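PDB 3LOM: geranyltranstransferase from Legionella pneumophila subsp. pneumophila, which probably joins isoprenoid diphosphates with the help of magnesium to make farnesyl diphosphate or a related prenyl diphosphate. Local coordinates for residues 141-153 against 192-205. Residues are numbered along the deposited sequence; the frame is centred on the assembly and turned at random.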
ATOM      1  N   ALA A 141     -19.103   9.975  -1.735  1.00 52.99           N
ATOM      2  CA  ALA A 141     -17.728   9.858  -2.192  1.00 50.73           C
ATOM      3  C   ALA A 141     -16.729  10.614  -1.306  1.00 62.43           C
ATOM      4  O   ALA A 141     -15.596  10.162  -1.111  1.00 62.05           O
ATOM      5  CB  ALA A 141     -17.633  10.322  -3.632  1.00 47.89           C
ATOM      6  N   ALA A 142     -17.173  11.747  -0.763  1.00 63.46           N
ATOM      7  CA  ALA A 142     -16.370  12.572   0.137  1.00 61.18           C
ATOM      8  C   ALA A 142     -15.943  11.814   1.385  1.00 58.86           C
ATOM      9  O   ALA A 142     -14.790  11.919   1.810  1.00 59.81           O
ATOM     10  CB  ALA A 142     -17.129  13.848   0.512  1.00 62.69           C
ATOM     11  N   GLN A 143     -16.871  11.043   1.951  1.00 59.07           N
ATOM     12  CA  GLN A 143     -16.600  10.234   3.135  1.00 60.95           C
ATOM     13  C   GLN A 143     -15.667   9.065   2.823  1.00 61.93           C
ATOM     14  O   GLN A 143     -14.790   8.753   3.624  1.00 64.86           O
ATOM     15  CB  GLN A 143     -17.900   9.731   3.764  1.00 65.17           C
ATOM     16  CG  GLN A 143     -18.760  10.831   4.384  1.00 81.67           C
ATOM     17  CD  GLN A 143     -19.919  10.294   5.214  1.00 98.82           C
ATOM     18  OE1 GLN A 143     -20.516   9.264   4.891  1.00 98.26           O
ATOM     19  NE2 GLN A 143     -20.248  11.001   6.287  1.00104.23           N
ATOM     20  N   VAL A 144     -15.853   8.446   1.656  1.00 55.03           N
ATOM     21  CA  VAL A 144     -14.989   7.365   1.171  1.00 61.32           C
ATOM     22  C   VAL A 144     -13.517   7.813   1.139  1.00 60.44           C
ATOM     23  O   VAL A 144     -12.633   7.115   1.653  1.00 50.84           O
ATOM     24  CB  VAL A 144     -15.447   6.858  -0.231  1.00 64.95           C
ATOM     25  CG1 VAL A 144     -14.467   5.821  -0.805  1.00 59.90           C
ATOM     26  CG2 VAL A 144     -16.861   6.282  -0.157  1.00 52.81           C
ATOM     27  N   VAL A 145     -13.287   8.996   0.569  1.00 55.72           N
ATOM     28  CA  VAL A 145     -11.974   9.632   0.524  1.00 54.86           C
ATOM     29  C   VAL A 145     -11.388   9.876   1.929  1.00 59.68           C
ATOM     30  O   VAL A 145     -10.256   9.473   2.210  1.00 64.41           O
ATOM     31  CB  VAL A 145     -12.031  10.930  -0.320  1.00 55.02           C
ATOM     32  CG1 VAL A 145     -10.749  11.744  -0.199  1.00 53.27           C
ATOM     33  CG2 VAL A 145     -12.298  10.583  -1.777  1.00 35.40           C
ATOM     34  N   ALA A 146     -12.178  10.481   2.814  1.00 59.44           N
ATOM     35  CA  ALA A 146     -11.716  10.793   4.173  1.00 63.76           C
ATOM     36  C   ALA A 146     -11.448   9.557   5.029  1.00 59.61           C
ATOM     37  O   ALA A 146     -10.533   9.573   5.850  1.00 60.97           O
ATOM     38  CB  ALA A 146     -12.689  11.746   4.884  1.00 52.49           C
ATOM     39  N   ILE A 147     -12.245   8.503   4.831  1.00 59.22           N
ATOM     40  CA  ILE A 147     -12.059   7.208   5.505  1.00 50.97           C
ATOM     41  C   ILE A 147     -10.725   6.566   5.093  1.00 49.14           C
ATOM     42  O   ILE A 147      -9.975   6.056   5.937  1.00 43.86           O
ATOM     43  CB  ILE A 147     -13.255   6.242   5.225  1.00 57.35           C
ATOM     44  CG1 ILE A 147     -14.464   6.630   6.082  1.00 62.20           C
ATOM     45  CG2 ILE A 147     -12.885   4.765   5.484  1.00 43.24           C
ATOM     46  CD1 ILE A 147     -15.784   6.140   5.541  1.00 67.06           C
ATOM     47  N   THR A 148     -10.428   6.627   3.798  1.00 45.97           N
ATOM     48  CA  THR A 148      -9.219   6.020   3.243  1.00 49.72           C
ATOM     49  C   THR A 148      -7.983   6.842   3.635  1.00 53.93           C
ATOM     50  O   THR A 148      -6.903   6.278   3.854  1.00 56.75           O
ATOM     51  CB  THR A 148      -9.332   5.847   1.710  1.00 43.46           C
ATOM     52  OG1 THR A 148     -10.629   5.334   1.382  1.00 40.97           O
ATOM     53  CG2 THR A 148      -8.272   4.882   1.180  1.00 47.82           C
ATOM     54  N   GLN A 149      -8.169   8.160   3.745  1.00 52.04           N
ATOM     55  CA  GLN A 149      -7.149   9.092   4.247  1.00 38.65           C
ATOM     56  C   GLN A 149      -6.663   8.702   5.636  1.00 41.03           C
ATOM     57  O   GLN A 149      -5.458   8.635   5.873  1.00 49.52           O
ATOM     58  CB  GLN A 149      -7.706  10.519   4.283  1.00 56.41           C
ATOM     59  CG  GLN A 149      -6.655  11.623   4.262  1.00 68.57           C
ATOM     60  CD  GLN A 149      -6.437  12.198   2.873  1.00 87.23           C
ATOM     61  OE1 GLN A 149      -5.442  11.892   2.214  1.00 93.56           O
ATOM     62  NE2 GLN A 149      -7.368  13.034   2.421  1.00 82.59           N
ATOM     63  N   VAL A 150      -7.601   8.430   6.539  1.00 40.57           N
ATOM     64  CA  VAL A 150      -7.276   8.010   7.906  1.00 47.05           C
ATOM     65  C   VAL A 150      -6.331   6.791   7.971  1.00 52.92           C
ATOM     66  O   VAL A 150      -5.337   6.821   8.701  1.00 58.30           O
ATOM     67  CB  VAL A 150      -8.558   7.747   8.731  1.00 50.68           C
ATOM     68  CG1 VAL A 150      -8.215   7.208  10.115  1.00 48.35           C
ATOM     69  CG2 VAL A 150      -9.401   9.024   8.853  1.00 50.13           C
ATOM     70  N   LEU A 151      -6.633   5.746   7.192  1.00 47.57           N
ATOM     71  CA  LEU A 151      -5.854   4.502   7.194  1.00 43.75           C
ATOM     72  C   LEU A 151      -4.463   4.697   6.610  1.00 41.45           C
ATOM     73  O   LEU A 151      -3.472   4.217   7.152  1.00 39.50           O
ATOM     74  CB  LEU A 151      -6.584   3.403   6.403  1.00 53.06           C
ATOM     75  CG  LEU A 151      -5.981   1.990   6.362  1.00 40.01           C
ATOM     76  CD1 LEU A 151      -5.947   1.338   7.740  1.00 43.34           C
ATOM     77  CD2 LEU A 151      -6.770   1.119   5.404  1.00 61.09           C
ATOM     78  N   VAL A 152      -4.418   5.408   5.496  1.00 35.92           N
ATOM     79  CA  VAL A 152      -3.202   5.646   4.755  1.00 41.29           C
ATOM     80  C   VAL A 152      -2.241   6.652   5.458  1.00 47.01           C
ATOM     81  O   VAL A 152      -1.012   6.528   5.347  1.00 48.11           O
ATOM     82  CB  VAL A 152      -3.591   5.988   3.289  1.00 46.08           C
ATOM     83  CG1 VAL A 152      -2.854   7.162   2.753  1.00 46.08           C
ATOM     84  CG2 VAL A 152      -3.390   4.759   2.398  1.00 53.29           C
ATOM     85  N   ASN A 153      -2.797   7.604   6.215  1.00 45.79           N
ATOM     86  CA  ASN A 153      -1.992   8.493   7.066  1.00 47.82           C
ATOM     87  C   ASN A 153      -1.407   7.728   8.247  1.00 48.34           C
ATOM     88  O   ASN A 153      -0.263   7.961   8.633  1.00 42.44           O
ATOM     89  CB  ASN A 153      -2.804   9.693   7.593  1.00 48.38           C
ATOM     90  CG  ASN A 153      -3.102  10.742   6.518  1.00 60.12           C
ATOM     91  OD1 ASN A 153      -3.916  11.642   6.733  1.00 77.68           O
ATOM     92  ND2 ASN A 153      -2.449  10.635   5.370  1.00 67.36           N
ATOM     93  N   LEU A 192      -2.714   3.225  14.254  1.00 49.43           N
ATOM     94  CA  LEU A 192      -3.560   2.244  13.569  1.00 49.90           C
ATOM     95  C   LEU A 192      -4.754   1.846  14.437  1.00 42.87           C
ATOM     96  O   LEU A 192      -5.870   1.773  13.941  1.00 45.49           O
ATOM     97  CB  LEU A 192      -2.769   1.009  13.118  1.00 51.76           C
ATOM     98  CG  LEU A 192      -3.433   0.171  12.016  1.00 60.64           C
ATOM     99  CD1 LEU A 192      -3.479   0.945  10.696  1.00 50.54           C
ATOM    100  CD2 LEU A 192      -2.744  -1.184  11.837  1.00 52.30           C
ATOM    101  N   ILE A 193      -4.506   1.598  15.723  1.00 42.24           N
ATOM    102  CA  ILE A 193      -5.576   1.386  16.709  1.00 44.75           C
ATOM    103  C   ILE A 193      -6.538   2.579  16.784  1.00 52.71           C
ATOM    104  O   ILE A 193      -7.761   2.395  16.835  1.00 57.26           O
ATOM    105  CB  ILE A 193      -5.004   1.021  18.094  1.00 36.84           C
ATOM    106  CG1 ILE A 193      -4.445  -0.405  18.045  1.00 49.84           C
ATOM    107  CG2 ILE A 193      -6.071   1.134  19.180  1.00 42.33           C
ATOM    108  CD1 ILE A 193      -3.436  -0.739  19.122  1.00 55.79           C
ATOM    109  N   LEU A 194      -5.979   3.789  16.742  1.00 53.51           N
ATOM    110  CA  LEU A 194      -6.760   5.025  16.719  1.00 53.74           C
ATOM    111  C   LEU A 194      -7.606   5.130  15.448  1.00 55.54           C
ATOM    112  O   LEU A 194      -8.745   5.608  15.494  1.00 52.03           O
ATOM    113  CB  LEU A 194      -5.827   6.235  16.831  1.00 54.33           C
ATOM    114  CG  LEU A 194      -6.248   7.497  17.584  1.00 60.90           C
ATOM    115  CD1 LEU A 194      -6.879   7.168  18.935  1.00 53.76           C
ATOM    116  CD2 LEU A 194      -5.030   8.405  17.763  1.00 54.39           C
ATOM    117  N   ALA A 195      -7.048   4.663  14.328  1.00 53.77           N
ATOM    118  CA  ALA A 195      -7.760   4.615  13.045  1.00 54.83           C
ATOM    119  C   ALA A 195      -9.087   3.823  13.063  1.00 51.90           C
ATOM    120  O   ALA A 195      -9.986   4.134  12.287  1.00 55.30           O
ATOM    121  CB  ALA A 195      -6.846   4.106  11.946  1.00 51.15           C
ATOM    122  N   CYS A 196      -9.207   2.831  13.952  1.00 51.75           N
ATOM    123  CA  CYS A 196     -10.459   2.073  14.128  1.00 58.86           C
ATOM    124  C   CYS A 196     -11.610   2.993  14.483  1.00 63.06           C
ATOM    125  O   CYS A 196     -12.698   2.899  13.918  1.00 65.30           O
ATOM    126  CB  CYS A 196     -10.334   1.023  15.235  1.00 56.85           C
ATOM    127  SG  CYS A 196      -9.035  -0.188  15.001  1.00 52.88           S
ATOM    128  N   PHE A 197     -11.337   3.895  15.417  1.00 66.07           N
ATOM    129  CA  PHE A 197     -12.313   4.846  15.900  1.00 56.86           C
ATOM    130  C   PHE A 197     -12.471   5.998  14.911  1.00 55.86           C
ATOM    131  O   PHE A 197     -13.586   6.450  14.655  1.00 58.57           O
ATOM    132  CB  PHE A 197     -11.909   5.321  17.296  1.00 57.11           C
ATOM    133  CG  PHE A 197     -11.611   4.191  18.248  1.00 50.57           C
ATOM    134  CD1 PHE A 197     -12.627   3.607  18.991  1.00 51.13           C
ATOM    135  CD2 PHE A 197     -10.315   3.696  18.385  1.00 46.22           C
ATOM    136  CE1 PHE A 197     -12.357   2.553  19.860  1.00 61.30           C
ATOM    137  CE2 PHE A 197     -10.038   2.640  19.241  1.00 42.71           C
ATOM    138  CZ  PHE A 197     -11.058   2.070  19.985  1.00 51.90           C
ATOM    139  N   GLU A 198     -11.364   6.432  14.318  1.00 55.11           N
ATOM    140  CA  GLU A 198     -11.385   7.566  13.386  1.00 60.63           C
ATOM    141  C   GLU A 198     -12.053   7.270  12.041  1.00 58.67           C
ATOM    142  O   GLU A 198     -12.737   8.139  11.493  1.00 60.71           O
ATOM    143  CB  GLU A 198      -9.976   8.128  13.160  1.00 57.43           C
ATOM    144  CG  GLU A 198      -9.334   8.785  14.379  1.00 62.14           C
ATOM    145  CD  GLU A 198      -9.789  10.221  14.620  1.00 65.33           C
ATOM    146  OE1 GLU A 198     -10.509  10.801  13.774  1.00 60.46           O
ATOM    147  OE2 GLU A 198      -9.407  10.776  15.670  1.00 63.85           O
ATOM    148  N   MET A 199     -11.849   6.062  11.506  1.00 56.39           N
ATOM    149  CA  MET A 199     -12.530   5.647  10.266  1.00 52.59           C
ATOM    150  C   MET A 199     -14.042   5.488  10.494  1.00 47.16           C
ATOM    151  O   MET A 199     -14.841   5.822   9.620  1.00 43.02           O
ATOM    152  CB  MET A 199     -11.921   4.366   9.679  1.00 50.88           C
ATOM    153  CG  MET A 199     -10.649   4.588   8.854  1.00 55.37           C
ATOM    154  SD  MET A 199      -9.872   3.090   8.187  1.00 43.19           S
ATOM    155  CE  MET A 199      -9.484   2.338   9.684  1.00 16.75           C
ATOM    156  N   VAL A 200     -14.408   4.996  11.680  1.00 44.62           N
ATOM    157  CA  VAL A 200     -15.801   4.887  12.116  1.00 52.22           C
ATOM    158  C   VAL A 200     -16.454   6.277  12.226  1.00 58.42           C
ATOM    159  O   VAL A 200     -17.596   6.466  11.794  1.00 65.65           O
ATOM    160  CB  VAL A 200     -15.905   4.045  13.439  1.00 57.53           C
ATOM    161  CG1 VAL A 200     -17.118   4.419  14.279  1.00 64.36           C
ATOM    162  CG2 VAL A 200     -15.934   2.551  13.123  1.00 47.40           C
ATOM    163  N   LEU A 201     -15.706   7.247  12.759  1.00 61.12           N
ATOM    164  CA  LEU A 201     -16.176   8.633  12.900  1.00 61.37           C
ATOM    165  C   LEU A 201     -16.373   9.352  11.568  1.00 63.45           C
ATOM    166  O   LEU A 201     -17.267  10.189  11.441  1.00 66.20           O
ATOM    167  CB  LEU A 201     -15.231   9.442  13.792  1.00 57.87           C
ATOM    168  CG  LEU A 201     -15.367   9.202  15.298  1.00 59.91           C
ATOM    169  CD1 LEU A 201     -14.140   9.719  16.028  1.00 71.09           C
ATOM    170  CD2 LEU A 201     -16.651   9.821  15.866  1.00 59.72           C
ATOM    171  N   ALA A 202     -15.555   9.012  10.575  1.00 59.77           N
ATOM    172  CA  ALA A 202     -15.648   9.637   9.258  1.00 61.63           C
ATOM    173  C   ALA A 202     -16.828   9.117   8.421  1.00 65.19           C
ATOM    174  O   ALA A 202     -17.051   9.584   7.301  1.00 67.43           O
ATOM    175  CB  ALA A 202     -14.328   9.491   8.503  1.00 58.88           C
ATOM    176  N   ALA A 203     -17.580   8.165   8.974  1.00 69.09           N
ATOM    177  CA  ALA A 203     -18.807   7.665   8.345  1.00 72.12           C
ATOM    178  C   ALA A 203     -20.009   8.598   8.542  1.00 79.77           C
ATOM    179  O   ALA A 203     -20.986   8.515   7.794  1.00 83.20           O
ATOM    180  CB  ALA A 203     -19.134   6.279   8.851  1.00 60.06           C
ATOM    181  N   GLN A 204     -19.936   9.480   9.541  1.00 83.48           N
ATOM    182  CA  GLN A 204     -21.039  10.404   9.840  1.00 87.56           C
ATOM    183  C   GLN A 204     -20.700  11.852   9.486  1.00 92.86           C
ATOM    184  O   GLN A 204     -19.537  12.261   9.528  1.00 91.85           O
ATOM    185  CB  GLN A 204     -21.466  10.318  11.311  1.00 85.75           C
ATOM    186  CG  GLN A 204     -21.346   8.943  11.959  1.00 93.51           C
ATOM    187  CD  GLN A 204     -22.480   7.997  11.604  1.00 96.72           C
ATOM    188  OE1 GLN A 204     -22.537   7.455  10.497  1.00 89.67           O
ATOM    189  NE2 GLN A 204     -23.377   7.770  12.557  1.00 95.76           N
ATOM    190  N   HIS A 205     -21.735  12.621   9.151  1.00 98.57           N
ATOM    191  CA  HIS A 205     -21.583  14.003   8.705  1.00102.07           C
ATOM    192  C   HIS A 205     -21.430  14.975   9.876  1.00102.77           C
ATOM    193  O   HIS A 205     -20.520  15.809   9.883  1.00 99.78           O
ATOM    194  CB  HIS A 205     -22.769  14.397   7.814  1.00104.88           C
ATOM    195  CG  HIS A 205     -22.610  15.723   7.135  1.00107.96           C
ATOM    196  ND1 HIS A 205     -21.525  16.030   6.341  1.00106.49           N
ATOM    197  CD2 HIS A 205     -23.413  16.814   7.111  1.00111.26           C
ATOM    198  CE1 HIS A 205     -21.658  17.257   5.871  1.00113.20           C
ATOM    199  NE2 HIS A 205     -22.796  17.755   6.323  1.00117.11           N
TER
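Met-199 lies across the backbone of Ile-147, at the middle of an antiparallel pair of helices in the all-helical isoprenoid synthase fold. The axes of 141-153 and 192-201 come within 8.8 Å, at 171°. Met-199 CG sits beside the carbonyl of the other helix, 3.3 Å from Ile-147 O. Its chain is extended about CB-CG, which sets SD 3.8 Å from Leu-151 CB. It then bends about CG-SD (chi3 -63°), which turns CE toward Leu-151 CD1. Further on, Leu-151 CD1 meets Leu-192 CD1. Met-199 also packs on Ile-75 and Leu-79 of helix 69-91, and Leu-151 on Thr-82, which places this part of the seam in the core.

Val-150 fills the other flank. Its CG1, anti to the backbone N (chi1 176°), fits among Ala-195 CB, Glu-198 CB and Met-199 CG. Only the base of Glu-198 touches it; the carboxylate forms a salt bridge with Arg-216. Ile-147 crosses Met-199 at about a right angle, and its CG1 lies 3.8 Å from Ala-202 CB. Beyond the end of helix 178-201, the extended Gln-143 passes over the turn 201-204. Its CG approaches Ala-202 O, and Gln-143 NE2 and OE1 both lie 3.0 Å from Ala-203 O.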